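PDB 4O9D: Rik1-associated factor 1 from Schizosaccharomyces pombe, which serves in the Clr4 methyltransferase complex, which methylates histone H3 to establish heterochromatin, and is represented here by its C-terminal WD-repeat propeller. Local coordinates for residues Cys96-Gly100 with Asp140-Leu144; Phe188-Arg194 with Met241-Val246; Asn253-Arg259 with Thr275-Ile281; Asn282-Asn288 with Ile339-Gln345. One frame throughout, in Å; residues are numbered along the deposited sequence.

Contact 1 (Cys96-Gly100 with Asp140-Leu144)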
# COMPACT_ATOMS: atom_id res chain seq x y z
N CYS A 96 5.28 -0.03 -7.86
CA CYS A 96 4.13 0.20 -8.72
C CYS A 96 4.61 0.14 -10.16
O CYS A 96 5.73 0.55 -10.46
CB CYS A 96 3.48 1.54 -8.41
SG CYS A 96 4.63 2.92 -8.36
N PHE A 97 3.76 -0.37 -11.02
CA PHE A 97 4.07 -0.46 -12.44
C PHE A 97 3.79 0.86 -13.14
O PHE A 97 2.86 1.57 -12.77
CB PHE A 97 3.23 -1.56 -13.09
CG PHE A 97 3.74 -2.95 -12.84
CD1 PHE A 97 4.73 -3.49 -13.65
CD2 PHE A 97 3.24 -3.72 -11.80
CE1 PHE A 97 5.19 -4.78 -13.44
CE2 PHE A 97 3.72 -5.01 -11.58
CZ PHE A 97 4.69 -5.53 -12.40
N SER A 98 4.61 1.16 -14.14
CA SER A 98 4.45 2.38 -14.92
C SER A 98 3.15 2.39 -15.70
O SER A 98 2.66 1.34 -16.13
CB SER A 98 5.62 2.52 -15.90
OG SER A 98 5.33 3.48 -16.87
N LYS A 99 2.59 3.58 -15.93
CA LYS A 99 1.33 3.70 -16.67
C LYS A 99 1.50 3.26 -18.14
O LYS A 99 0.53 2.86 -18.79
CB LYS A 99 0.79 5.13 -16.60
CG LYS A 99 0.48 5.60 -15.17
CD LYS A 99 -0.36 4.56 -14.42
CE LYS A 99 -0.95 5.14 -13.13
NZ LYS A 99 -2.00 4.23 -12.55
N GLY A 100 2.73 3.33 -18.66
CA GLY A 100 3.02 2.88 -20.01
C GLY A 100 3.29 1.37 -20.10
O GLY A 100 3.59 0.85 -21.17
N ASP A 140 -1.42 10.21 -13.18
CA ASP A 140 -2.01 9.77 -14.44
C ASP A 140 -1.00 9.85 -15.58
O ASP A 140 -1.10 9.10 -16.54
CB ASP A 140 -3.23 10.62 -14.82
CG ASP A 140 -4.41 10.40 -13.89
OD1 ASP A 140 -4.43 9.38 -13.15
OD2 ASP A 140 -5.32 11.26 -13.91
N ASP A 141 -0.04 10.77 -15.47
CA ASP A 141 0.99 10.93 -16.51
C ASP A 141 2.33 10.31 -16.12
O ASP A 141 3.38 10.76 -16.58
CB ASP A 141 1.21 12.42 -16.85
CG ASP A 141 0.04 13.02 -17.62
OD1 ASP A 141 -0.79 12.25 -18.14
OD2 ASP A 141 -0.05 14.27 -17.71
N ASP A 142 2.28 9.28 -15.27
CA ASP A 142 3.47 8.51 -14.88
C ASP A 142 4.54 9.29 -14.09
O ASP A 142 5.69 8.86 -14.04
CB ASP A 142 4.12 7.83 -16.11
CG ASP A 142 4.89 6.54 -15.74
OD1 ASP A 142 4.27 5.68 -15.07
OD2 ASP A 142 6.09 6.37 -16.11
N LEU A 143 4.17 10.42 -13.48
CA LEU A 143 5.06 11.11 -12.55
C LEU A 143 5.10 10.30 -11.26
O LEU A 143 4.05 9.88 -10.74
CB LEU A 143 4.55 12.53 -12.26
CG LEU A 143 5.47 13.51 -11.52
CD1 LEU A 143 6.80 13.80 -12.30
CD2 LEU A 143 4.70 14.82 -11.24
N LEU A 144 6.30 10.07 -10.74
CA LEU A 144 6.45 9.22 -9.56
C LEU A 144 6.69 10.04 -8.27
O LEU A 144 7.65 10.82 -8.20
CB LEU A 144 7.58 8.22 -9.79
CG LEU A 144 7.86 7.22 -8.66
CD1 LEU A 144 6.74 6.24 -8.56
CD2 LEU A 144 9.19 6.51 -8.90
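Asp142 lays its carboxylate over the turn that follows strand 87-97, and the backbone there meets it as a donor. Lys99 N gives a well-directed hydrogen bond to Asp142 OD1 at 2.8 Å, while Ser98 OG makes a weak hydrogen bond to Asp142 OD1 at 3.0 Å, its one proton having another acceptor within reach. The second oxygen of Asp142 is held by Tyr105, so one side chain ties the turn after strand 87-97 to strand 103-108 of the same hairpin. A left-handed backbone conformation at Asp142 tightens the loop from which it projects. Beside the polar link, the aliphatic part of Lys99 passes Asp140, with Lys99 CG 4.1 Å from Asp140 O, before its amino end leads off. Deeper in, the chemistry turns apolar: Cys96 SG touches Leu144 CD1 at 3.9 Å, and Leu144 also packs on Tyr105. Phe97 points the other way and packs on Leu104 and Met118. The general principle is that alternate strand residues serve different neighbours, one side turned to the next blade and the other not. Here the turns closing the inner hairpins of two neighbouring blades meet, one in the first WD repeat, as adjacent blades do in a beta-propeller.

Contact 2 (Phe188-Arg194 with Met241-Val246)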
# COMPACT_ATOMS: atom_id res chain seq x y z
N PHE A 188 -1.26 11.16 -5.17
CA PHE A 188 -1.69 12.24 -6.03
C PHE A 188 -3.18 12.50 -5.95
O PHE A 188 -3.95 11.59 -5.64
CB PHE A 188 -1.34 11.91 -7.48
CG PHE A 188 0.12 12.06 -7.81
CD1 PHE A 188 0.65 13.32 -8.10
CD2 PHE A 188 0.97 10.96 -7.85
CE1 PHE A 188 2.03 13.47 -8.42
CE2 PHE A 188 2.33 11.11 -8.17
CZ PHE A 188 2.85 12.37 -8.47
N SER A 189 -3.60 13.72 -6.28
CA SER A 189 -5.02 14.04 -6.27
C SER A 189 -5.35 15.07 -7.36
O SER A 189 -4.65 16.09 -7.47
CB SER A 189 -5.40 14.58 -4.88
OG SER A 189 -6.76 14.96 -4.81
N ASN A 190 -6.39 14.82 -8.15
CA ASN A 190 -6.84 15.79 -9.17
C ASN A 190 -8.34 15.76 -9.48
O ASN A 190 -8.77 16.28 -10.52
CB ASN A 190 -6.04 15.67 -10.49
CG ASN A 190 -6.24 14.34 -11.20
OD1 ASN A 190 -7.22 13.61 -10.98
ND2 ASN A 190 -5.30 14.01 -12.09
N PHE A 191 -9.13 15.18 -8.60
CA PHE A 191 -10.59 15.28 -8.72
C PHE A 191 -11.02 14.72 -10.08
O PHE A 191 -11.73 15.38 -10.86
CB PHE A 191 -11.03 16.74 -8.50
CG PHE A 191 -12.52 16.94 -8.44
CD1 PHE A 191 -13.34 16.04 -7.79
CD2 PHE A 191 -13.11 18.07 -9.03
CE1 PHE A 191 -14.73 16.23 -7.73
CE2 PHE A 191 -14.49 18.28 -8.97
CZ PHE A 191 -15.30 17.36 -8.32
N LEU A 192 -10.56 13.50 -10.34
CA LEU A 192 -10.82 12.75 -11.57
C LEU A 192 -10.48 13.56 -12.81
O LEU A 192 -11.26 13.60 -13.76
CB LEU A 192 -12.29 12.27 -11.63
CG LEU A 192 -12.55 11.03 -12.50
CD1 LEU A 192 -11.74 9.83 -12.00
CD2 LEU A 192 -14.04 10.65 -12.53
N GLY A 193 -9.32 14.20 -12.81
CA GLY A 193 -8.87 14.93 -13.99
C GLY A 193 -9.50 16.30 -14.22
O GLY A 193 -9.18 16.99 -15.19
N ARG A 194 -10.38 16.73 -13.31
CA ARG A 194 -11.02 18.03 -13.45
C ARG A 194 -10.24 19.21 -12.86
O ARG A 194 -10.64 20.36 -13.06
CB ARG A 194 -12.43 18.00 -12.84
CG ARG A 194 -13.38 17.02 -13.56
CD ARG A 194 -14.74 17.01 -12.90
NE ARG A 194 -14.69 16.17 -11.73
CZ ARG A 194 -15.33 15.02 -11.56
NH1 ARG A 194 -16.16 14.54 -12.49
NH2 ARG A 194 -15.13 14.35 -10.44
N MET A 241 -7.79 7.01 -1.34
CA MET A 241 -8.57 7.87 -2.25
C MET A 241 -9.79 7.11 -2.82
O MET A 241 -9.65 6.00 -3.36
CB MET A 241 -7.66 8.38 -3.39
CG MET A 241 -8.38 9.23 -4.45
SD MET A 241 -8.79 10.90 -3.83
CE MET A 241 -7.15 11.64 -3.72
N HIS A 242 -10.98 7.68 -2.71
CA HIS A 242 -12.15 7.07 -3.33
C HIS A 242 -11.95 6.97 -4.85
O HIS A 242 -11.33 7.85 -5.47
CB HIS A 242 -13.44 7.81 -2.97
CG HIS A 242 -14.67 7.02 -3.26
ND1 HIS A 242 -15.43 7.22 -4.39
CD2 HIS A 242 -15.27 6.02 -2.58
CE1 HIS A 242 -16.45 6.37 -4.39
NE2 HIS A 242 -16.38 5.64 -3.30
N PRO A 243 -12.44 5.88 -5.45
CA PRO A 243 -12.31 5.65 -6.90
C PRO A 243 -12.92 6.79 -7.74
O PRO A 243 -12.58 6.94 -8.90
CB PRO A 243 -13.12 4.36 -7.15
CG PRO A 243 -13.20 3.68 -5.84
CD PRO A 243 -13.18 4.77 -4.79
N SER A 244 -13.84 7.55 -7.16
CA SER A 244 -14.43 8.70 -7.85
C SER A 244 -13.54 9.93 -7.71
O SER A 244 -13.77 10.95 -8.36
CB SER A 244 -15.78 9.04 -7.26
OG SER A 244 -15.59 9.66 -6.00
N GLN A 245 -12.53 9.81 -6.85
CA GLN A 245 -11.60 10.88 -6.53
C GLN A 245 -12.28 12.17 -6.01
O GLN A 245 -11.70 13.24 -6.08
CB GLN A 245 -10.69 11.14 -7.74
CG GLN A 245 -10.05 9.82 -8.32
CD GLN A 245 -9.17 10.04 -9.56
OE1 GLN A 245 -8.95 11.16 -9.99
NE2 GLN A 245 -8.66 8.94 -10.12
N VAL A 246 -13.49 12.06 -5.48
CA VAL A 246 -14.15 13.23 -4.86
C VAL A 246 -13.63 13.48 -3.44
O VAL A 246 -13.82 14.56 -2.87
CB VAL A 246 -15.71 13.07 -4.84
CG1 VAL A 246 -16.25 12.77 -6.26
CG2 VAL A 246 -16.13 11.98 -3.86
O HOH W 1 -8.67 13.47 -6.11
O HOH W 2 -7.19 12.09 -8.29
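Three consecutive residues with positive phi, Phe191, Leu192 and Gly193, of which one alone is glycine, curl the chain into a type I' turn ending at Arg194. Asn190 steadies it as an Asx motif, its OD1 accepting from Gly193 N at 2.8 Å. The curl brings Leu192 N to within 2.9 Å of Gln245 OE1, a weak hydrogen bond, and sets Phe191 CA 3.5 Å from Gln245 O in a CA-H...O contact. Water fills the remaining polar gap: one molecule donates to Gln245 O and accepts from Phe191 N, and also bonds Ser189 OG, itself paired with Tyr268; another accepts from Asn190 N and donates weakly to Gln245 OE1. Met241 CE packs 3.5 Å from Ser189 OG, and the one apolar side-chain contact is Phe191 CE1 to Val246 CG1 at 4.1 Å. Across the seam, His242-Gln245 forms a type I turn, and Ser244 OG accepts from Val246 N in an ST turn. Solvent-bridged turns between the first two strands of successive blades thus join neighbours at the surface of the beta-propeller.

Contact 3 (Asn253-Arg259 with Thr275-Ile281)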
# COMPACT_ATOMS: atom_id res chain seq x y z
N ASN A 253 -2.66 7.77 14.41
CA ASN A 253 -2.58 7.37 15.81
C ASN A 253 -2.26 8.64 16.63
O ASN A 253 -1.49 9.49 16.16
CB ASN A 253 -1.48 6.32 16.03
CG ASN A 253 -1.76 4.99 15.30
OD1 ASN A 253 -2.90 4.69 14.95
ND2 ASN A 253 -0.72 4.22 15.06
N THR A 254 -2.83 8.75 17.83
CA THR A 254 -2.69 9.95 18.67
C THR A 254 -2.10 9.55 20.01
O THR A 254 -1.74 8.38 20.20
CB THR A 254 -4.05 10.67 18.87
OG1 THR A 254 -4.82 9.98 19.86
CG2 THR A 254 -4.84 10.73 17.57
N LEU A 255 -1.98 10.46 20.95
CA LEU A 255 -1.48 10.07 22.26
C LEU A 255 -2.42 9.02 22.90
O LEU A 255 -1.97 8.06 23.48
CB LEU A 255 -1.25 11.27 23.16
CG LEU A 255 -0.23 12.33 22.75
CD1 LEU A 255 -0.11 13.45 23.76
CD2 LEU A 255 1.11 11.77 22.43
N SER A 256 -3.71 9.19 22.73
CA SER A 256 -4.70 8.21 23.14
C SER A 256 -5.15 7.30 21.99
O SER A 256 -4.44 6.47 21.60
CB SER A 256 -5.89 8.88 23.81
OG SER A 256 -6.00 10.23 23.48
N ASN A 257 -6.36 7.48 21.52
CA ASN A 257 -7.02 6.67 20.55
C ASN A 257 -6.68 7.05 19.12
O ASN A 257 -5.98 7.94 18.89
CB ASN A 257 -8.51 6.76 20.78
CG ASN A 257 -9.05 8.16 20.54
OD1 ASN A 257 -8.74 9.07 21.27
ND2 ASN A 257 -9.86 8.31 19.51
N GLY A 258 -7.17 6.32 18.17
CA GLY A 258 -6.97 6.63 16.78
C GLY A 258 -8.03 7.53 16.22
O GLY A 258 -9.08 7.62 16.72
N ARG A 259 -7.71 8.18 15.13
CA ARG A 259 -8.66 9.02 14.41
C ARG A 259 -8.67 8.77 12.90
O ARG A 259 -7.65 8.41 12.32
CB ARG A 259 -8.38 10.50 14.73
CG ARG A 259 -9.00 10.92 16.10
CD ARG A 259 -8.61 12.31 16.54
NE ARG A 259 -9.23 13.37 15.74
CZ ARG A 259 -10.44 13.85 15.96
NH1 ARG A 259 -11.19 13.32 16.92
NH2 ARG A 259 -10.92 14.83 15.21
N THR A 275 -13.64 9.05 15.60
CA THR A 275 -12.71 8.63 16.61
C THR A 275 -12.97 7.16 16.93
O THR A 275 -14.10 6.67 16.89
CB THR A 275 -12.84 9.48 17.87
OG1 THR A 275 -14.12 9.26 18.46
CG2 THR A 275 -12.71 10.93 17.50
N THR A 276 -11.89 6.47 17.26
CA THR A 276 -11.97 5.04 17.54
C THR A 276 -11.13 4.77 18.74
O THR A 276 -10.13 5.47 18.98
CB THR A 276 -11.36 4.22 16.40
OG1 THR A 276 -11.35 2.83 16.76
CG2 THR A 276 -9.94 4.64 16.16
N THR A 277 -11.47 3.71 19.46
CA THR A 277 -10.67 3.26 20.59
C THR A 277 -9.40 2.50 20.19
O THR A 277 -8.52 2.26 21.03
CB THR A 277 -11.50 2.37 21.51
OG1 THR A 277 -12.15 1.37 20.73
CG2 THR A 277 -12.53 3.18 22.24
N GLN A 278 -9.29 2.11 18.92
CA GLN A 278 -8.08 1.43 18.44
C GLN A 278 -6.84 2.28 18.67
O GLN A 278 -6.79 3.44 18.29
CB GLN A 278 -8.21 1.14 16.95
CG GLN A 278 -9.34 0.20 16.65
CD GLN A 278 -9.70 0.17 15.20
OE1 GLN A 278 -10.13 1.17 14.64
NE2 GLN A 278 -9.52 -0.99 14.57
N LYS A 279 -5.82 1.68 19.28
CA LYS A 279 -4.62 2.42 19.59
C LYS A 279 -3.63 2.44 18.42
O LYS A 279 -2.70 3.24 18.42
CB LYS A 279 -3.97 1.83 20.84
CG LYS A 279 -3.31 0.49 20.61
CD LYS A 279 -3.35 -0.36 21.87
CE LYS A 279 -2.27 -1.43 21.85
NZ LYS A 279 -1.71 -1.64 23.22
N ASP A 280 -3.83 1.57 17.43
CA ASP A 280 -2.94 1.54 16.27
C ASP A 280 -3.73 1.22 15.01
O ASP A 280 -4.11 0.06 14.79
CB ASP A 280 -1.84 0.48 16.48
CG ASP A 280 -0.66 0.66 15.52
OD1 ASP A 280 -0.80 1.34 14.46
OD2 ASP A 280 0.42 0.13 15.83
N ILE A 281 -3.98 2.23 14.18
CA ILE A 281 -4.75 1.99 12.96
C ILE A 281 -3.79 1.64 11.81
O ILE A 281 -2.86 2.42 11.47
CB ILE A 281 -5.60 3.22 12.55
CG1 ILE A 281 -6.58 3.64 13.65
CG2 ILE A 281 -6.37 2.93 11.25
CD1 ILE A 281 -7.46 4.84 13.22
O HOH W 3 -3.76 6.14 18.70
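The side-chain amide of Asn253 is satisfied at both ends by the chain leaving strand 269-276: Asn253 OD1 accepts from Ile281 N at 2.8 Å, and Asn253 ND2 donates to Asp280 OD1 at 2.9 Å. An asparagine can thus serve as donor and acceptor to two consecutive residues. Farther along, Gly258 O accepts from Thr276 N at 3.1 Å in an antiparallel hydrogen-bonded pair, followed by the non-hydrogen-bonded pair Arg259-Thr275. The return bond, Gly258 N to Thr276 O, is weak at 3.2 Å; Asn257 ND2 also donates to Thr276 O at 2.9 Å, although that oxygen is less surely placed. Within the turn after Asn253, Thr254 OG1 donates to Asn257 O. A water accepts from Thr254 N and lies within hydrogen-bonding distance of Ser256 O and Lys279 O, bridging the two loops. Thr276 OG1 receives Gln278 N in an ST turn and donates to Gln278 OE1; Ser295 and Asp299 of the next blade bind the Gln278 amide as well. Gly258 packs under Ile281, Gly258 CA lying 4.0 Å from Ile281 CD1, where a beta carbon would collide. Paired outer strands, then a crossover over the preceding turn to the innermost strand of the next blade, are the blade-to-blade connection of a WD-repeat beta-propeller.

Contact 4 (Asn282-Asn288 with Ile339-Gln345)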
# COMPACT_ATOMS: atom_id res chain seq x y z
N ASN A 282 -4.01 0.48 11.19
CA ASN A 282 -3.20 0.04 10.05
C ASN A 282 -3.77 0.56 8.72
O ASN A 282 -3.01 0.95 7.83
CB ASN A 282 -3.14 -1.49 9.94
CG ASN A 282 -2.29 -2.14 11.04
OD1 ASN A 282 -1.47 -1.50 11.68
ND2 ASN A 282 -2.51 -3.42 11.24
N HIS A 283 -5.10 0.55 8.56
CA HIS A 283 -5.72 0.87 7.27
C HIS A 283 -7.08 1.54 7.45
O HIS A 283 -7.93 1.02 8.20
CB HIS A 283 -5.93 -0.39 6.41
CG HIS A 283 -4.67 -1.13 6.08
ND1 HIS A 283 -3.75 -0.66 5.16
CD2 HIS A 283 -4.15 -2.29 6.56
CE1 HIS A 283 -2.72 -1.49 5.10
NE2 HIS A 283 -2.95 -2.49 5.93
N ALA A 284 -7.29 2.65 6.75
CA ALA A 284 -8.62 3.25 6.66
C ALA A 284 -9.10 3.19 5.21
O ALA A 284 -8.28 3.31 4.29
CB ALA A 284 -8.57 4.70 7.12
N THR A 285 -10.41 3.01 4.99
CA THR A 285 -10.94 3.07 3.62
C THR A 285 -12.25 3.85 3.54
O THR A 285 -12.80 4.30 4.55
CB THR A 285 -11.20 1.65 2.98
OG1 THR A 285 -12.40 1.09 3.54
CG2 THR A 285 -10.02 0.72 3.23
N ILE A 286 -12.70 4.07 2.31
CA ILE A 286 -14.06 4.53 2.07
C ILE A 286 -14.71 3.48 1.20
O ILE A 286 -14.07 3.00 0.26
CB ILE A 286 -14.09 5.83 1.24
CG1 ILE A 286 -13.33 6.96 1.93
CG2 ILE A 286 -15.54 6.23 0.99
CD1 ILE A 286 -12.96 8.10 0.97
N SER A 287 -15.98 3.17 1.43
CA SER A 287 -16.69 2.22 0.57
C SER A 287 -16.78 2.71 -0.87
O SER A 287 -16.67 3.90 -1.14
CB SER A 287 -18.12 1.93 1.09
OG SER A 287 -18.94 3.09 1.05
N ASN A 288 -16.97 1.77 -1.81
CA ASN A 288 -17.21 2.14 -3.19
C ASN A 288 -18.46 3.00 -3.34
O ASN A 288 -18.52 3.84 -4.24
CB ASN A 288 -17.31 0.91 -4.09
CG ASN A 288 -15.97 0.18 -4.24
OD1 ASN A 288 -14.90 0.78 -4.08
ND2 ASN A 288 -16.03 -1.12 -4.56
N ILE A 339 -5.12 -6.43 11.72
CA ILE A 339 -5.61 -6.43 10.34
C ILE A 339 -4.58 -5.83 9.35
O ILE A 339 -4.29 -4.63 9.41
CB ILE A 339 -6.93 -5.61 10.23
CG1 ILE A 339 -8.00 -6.09 11.23
CG2 ILE A 339 -7.44 -5.66 8.79
CD1 ILE A 339 -8.48 -7.51 11.04
N ASN A 340 -4.08 -6.65 8.42
CA ASN A 340 -3.11 -6.19 7.41
C ASN A 340 -3.64 -6.16 5.97
O ASN A 340 -2.91 -5.84 5.02
CB ASN A 340 -1.86 -7.06 7.42
CG ASN A 340 -0.89 -6.66 8.50
OD1 ASN A 340 -0.79 -5.48 8.86
ND2 ASN A 340 -0.16 -7.65 9.04
N MET A 341 -4.89 -6.55 5.80
CA MET A 341 -5.54 -6.49 4.52
C MET A 341 -6.94 -5.90 4.68
O MET A 341 -7.71 -6.37 5.51
CB MET A 341 -5.68 -7.91 3.93
CG MET A 341 -6.69 -7.97 2.79
SD MET A 341 -6.95 -9.64 2.17
CE MET A 341 -7.84 -9.25 0.69
N ALA A 342 -7.27 -4.87 3.90
CA ALA A 342 -8.59 -4.27 3.98
C ALA A 342 -8.92 -3.58 2.67
O ALA A 342 -8.36 -2.53 2.38
CB ALA A 342 -8.66 -3.28 5.15
N GLN A 343 -9.81 -4.17 1.87
CA GLN A 343 -10.11 -3.65 0.54
C GLN A 343 -11.54 -3.93 0.15
O GLN A 343 -12.08 -5.01 0.45
CB GLN A 343 -9.19 -4.29 -0.53
CG GLN A 343 -7.74 -3.81 -0.50
CD GLN A 343 -6.98 -4.14 -1.78
OE1 GLN A 343 -7.47 -4.87 -2.65
NE2 GLN A 343 -5.77 -3.60 -1.90
N TRP A 344 -12.12 -2.99 -0.58
CA TRP A 344 -13.38 -3.22 -1.26
C TRP A 344 -13.16 -3.91 -2.59
O TRP A 344 -12.25 -3.56 -3.37
CB TRP A 344 -14.12 -1.90 -1.44
CG TRP A 344 -14.45 -1.29 -0.09
CD1 TRP A 344 -13.63 -0.52 0.69
CD2 TRP A 344 -15.68 -1.42 0.64
NE1 TRP A 344 -14.27 -0.15 1.85
CE2 TRP A 344 -15.53 -0.70 1.85
CE3 TRP A 344 -16.89 -2.09 0.39
CZ2 TRP A 344 -16.54 -0.63 2.79
CZ3 TRP A 344 -17.90 -1.99 1.33
CH2 TRP A 344 -17.72 -1.29 2.52
N GLN A 345 -13.96 -4.94 -2.81
CA GLN A 345 -14.01 -5.64 -4.08
C GLN A 345 -14.09 -4.64 -5.22
O GLN A 345 -15.05 -3.88 -5.32
CB GLN A 345 -15.27 -6.53 -4.09
CG GLN A 345 -15.78 -6.86 -5.49
CD GLN A 345 -15.37 -8.25 -5.92
OE1 GLN A 345 -15.89 -9.24 -5.41
NE2 GLN A 345 -14.43 -8.32 -6.84
O HOH W 4 -0.93 -3.36 7.17
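Asn282, near the start of strand 281-286, donates from ND2 to Ile339 O at 2.8 Å, and the same amide reaches Ala337. With His283 it forms a classic beta bulge opposite Ser296. His283 then leans across the gap: its CB lies 4.2 Å from Ala342 CB, and a water 2.5 Å from His283 NE2 donates to Asn340 OD1, while Asn340 ND2 is held by Ile382 one blade on. Ala284 turns back to the previous blade, packing on Val249 and Ser251. Thr285 faces forward again, and its OG1 accepts from Trp344 NE1 at 2.8 Å while also bonding Thr294. Ile286 points back, against Val249 and His242. Ser287 CB sits over the six-membered ring of Trp344, 3.6 Å from its centroid, a CH-pi contact. Past the strand, Asn288 ND2 makes a weak hydrogen bond to Gln345 O at 3.0 Å, its firmer partner being Gly348. The strand segments are nearly parallel at 9°; their axes, 7.6 Å apart, are too far for a backbone ladder, so side chains bridge the gap to side chains and backbone oxygens. Alternating allegiance of this kind marks the innermost strands of successive blades, packed side by side around a WD-repeat beta-propeller's axis.

How the contacts relate
Three of the four contacts join a blade to the next through innermost strands or their turns; contact 3 instead ties a blade's outer hairpin to the crossover that leaves it. The centre of contact 4 is about 10 Å from the centre of the chain, that of contact 3 about 20 Å. Contact 4 has no exposed touching residue and joins an indole over Ser287 to side-chain hydrogen bonds and one water. Contacts 1 and 3 are partly buried, one relying on a carboxylate, the other richest in backbone pairing; contact 2 is a water-bridged surface seam. Contact 3 leads directly into contact 4. Contacts 1 and 2 meet at Leu143 and Phe188, and His242 of contact 2 probably bonds Asn288 of contact 4.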